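Local coordinates for DUF3809 domain-containing protein (Deinococcus radiodurans, PDB 3NQN) that is of unknown function but can bind calcium ions, and pairs with a second copy of itself in the crystal, at the interface of chains A and B. Coordinates in Å, arbitrary orientation; residue numbers count along the deposited sequence, not the author numbering. Chains: chain A/B, uncharacterized protein.

The interface of chains A and B. Residues chain A 56, 59, 62, 89, 116, 128, 132; chain B 56-59, 128.
A:Phe128 and B:Phe128 lay their rings face to face across the two-fold, with centroids 4.3 Å apart and planes only 10° from parallel. The stack is slipped: B:Phe128 comes in over the rim of the A:Phe128 ring, on the side of CD1 and CE1, and ring does not sit squarely on ring. The opposite face of A:Phe128 is taken by the tight turn of chain B, where B:Pro57 lies across the ring, its CB 4.0 Å from A:Phe128 CD2. CG2 of B:Val56 closes on the far end of the same ring, 3.6 Å from A:Phe128 CE2, so the phenyl is clamped between an aromatic and an aliphatic layer. In the twin of that contact, A:Val56 CB lies 4.0 Å from B:Phe128 CZ, the side chains crossing at about a right angle. An alanine at A:Phe128 would probably leave B:Phe128 without its stacking mate and open a gap beside B:Pro57 and B:Val56.

A second group of apolar contacts centres on B:Leu59, whose chi1 of -63° sets CG anti to the carbonyl carbon and whose branch ends part company. B:Leu59 CD1 meets A:Val62 CG2 tip to tip at 4.0 Å and also faces CD1 of A:Leu59, its own symmetry mate, while CD2 rests on A:Val132 CG1. A:Val132 CG1 also reaches B:Leu58 CB at 3.9 Å.

Polar contacts here come from the backbone. A:Ala116 N donates to the carbonyl O of B:Leu58 at 2.6 Å, tilted modestly from the carbonyl plane. A:Ala89 N gives a 3.0 Å hydrogen bond to B:Leu59 O, approaching from above that carbonyl's plane. Two successive carbonyls of the turn are thus tied to two separate loops of chain A.

In the fold, the B:Pro57 to B:Leu59 turn joins strands 47-56 and 60-73 and pushes between helix 122-153 of chain A and the loops holding A:Ala89 and A:Ala116. The paired phenylalanines sit near the start of the two long helices, where they converge; the pairing may or may not persist outside the crystal.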
# COMPACT_ATOMS: atom_id res chain seq x y z
N VAL A 56 -9.03 -8.48 4.21
CA VAL A 56 -8.95 -9.92 4.39
C VAL A 56 -8.29 -10.21 5.71
O VAL A 56 -7.62 -9.33 6.28
CB VAL A 56 -8.19 -10.63 3.23
CG1 VAL A 56 -8.89 -10.37 1.90
CG2 VAL A 56 -6.72 -10.17 3.17
N LEU A 59 -3.85 -9.98 6.73
CA LEU A 59 -3.28 -8.84 5.99
C LEU A 59 -4.00 -7.55 6.33
O LEU A 59 -3.42 -6.48 6.27
CB LEU A 59 -3.31 -9.08 4.48
CG LEU A 59 -2.46 -10.26 4.00
CD1 LEU A 59 -2.69 -10.47 2.51
CD2 LEU A 59 -0.97 -10.02 4.31
N VAL A 62 -6.12 -4.22 2.42
CA VAL A 62 -5.22 -4.25 1.28
C VAL A 62 -5.74 -3.26 0.26
O VAL A 62 -6.90 -3.33 -0.15
CB VAL A 62 -5.16 -5.67 0.64
CG1 VAL A 62 -4.21 -5.66 -0.61
CG2 VAL A 62 -4.68 -6.70 1.70
N ALA A 89 -3.20 -6.75 -7.36
CA ALA A 89 -4.60 -6.51 -7.69
C ALA A 89 -4.89 -5.03 -7.83
O ALA A 89 -4.29 -4.20 -7.15
CB ALA A 89 -5.49 -7.12 -6.63
N ALA A 116 -4.48 -10.64 -9.52
CA ALA A 116 -3.17 -11.07 -10.00
C ALA A 116 -3.07 -12.59 -9.92
O ALA A 116 -2.26 -13.20 -10.62
CB ALA A 116 -2.06 -10.42 -9.16
N PHE A 128 -7.69 -19.49 0.07
CA PHE A 128 -7.26 -18.13 -0.24
C PHE A 128 -8.12 -17.50 -1.34
O PHE A 128 -8.56 -16.35 -1.21
CB PHE A 128 -5.78 -18.08 -0.62
CG PHE A 128 -5.10 -16.86 -0.16
CD1 PHE A 128 -4.59 -16.79 1.12
CD2 PHE A 128 -5.02 -15.74 -0.96
CE1 PHE A 128 -3.99 -15.64 1.58
CE2 PHE A 128 -4.43 -14.58 -0.51
CZ PHE A 128 -3.91 -14.53 0.76
N VAL A 132 -10.56 -14.20 -0.91
CA VAL A 132 -10.20 -12.98 -1.66
C VAL A 132 -11.32 -12.52 -2.61
O VAL A 132 -11.60 -11.32 -2.69
CB VAL A 132 -8.87 -13.10 -2.45
CG1 VAL A 132 -8.68 -11.87 -3.38
CG2 VAL A 132 -7.69 -13.25 -1.49
N VAL B 56 1.10 -13.04 -2.35
CA VAL B 56 0.06 -14.03 -2.15
C VAL B 56 -0.79 -14.16 -3.39
O VAL B 56 -0.79 -13.29 -4.23
CB VAL B 56 -0.84 -13.69 -0.91
CG1 VAL B 56 0.04 -13.58 0.34
CG2 VAL B 56 -1.63 -12.41 -1.14
N PRO B 57 -1.47 -15.31 -3.53
CA PRO B 57 -2.36 -15.52 -4.66
C PRO B 57 -3.41 -14.40 -4.80
O PRO B 57 -3.91 -13.88 -3.78
CB PRO B 57 -3.08 -16.84 -4.30
CG PRO B 57 -2.13 -17.55 -3.40
CD PRO B 57 -1.40 -16.49 -2.64
N LEU B 58 -3.71 -14.05 -6.05
CA LEU B 58 -4.80 -13.10 -6.40
C LEU B 58 -4.51 -11.64 -6.06
O LEU B 58 -4.67 -10.77 -6.91
CB LEU B 58 -6.15 -13.55 -5.83
CG LEU B 58 -6.57 -15.00 -6.16
CD1 LEU B 58 -8.05 -15.17 -5.91
CD2 LEU B 58 -6.21 -15.40 -7.60
N LEU B 59 -4.09 -11.36 -4.83
CA LEU B 59 -3.72 -9.98 -4.45
C LEU B 59 -2.33 -9.64 -4.96
O LEU B 59 -2.03 -8.48 -5.18
CB LEU B 59 -3.78 -9.79 -2.95
CG LEU B 59 -5.14 -9.94 -2.27
CD1 LEU B 59 -4.98 -9.81 -0.78
CD2 LEU B 59 -6.12 -8.91 -2.80
N PHE B 128 -6.72 -20.36 5.50
CA PHE B 128 -6.36 -19.04 5.02
C PHE B 128 -5.22 -18.44 5.83
O PHE B 128 -4.30 -17.88 5.26
CB PHE B 128 -7.56 -18.08 5.08
CG PHE B 128 -7.29 -16.76 4.41
CD1 PHE B 128 -7.49 -16.60 3.05
CD2 PHE B 128 -6.80 -15.68 5.14
CE1 PHE B 128 -7.21 -15.39 2.42
CE2 PHE B 128 -6.53 -14.46 4.52
CZ PHE B 128 -6.73 -14.33 3.16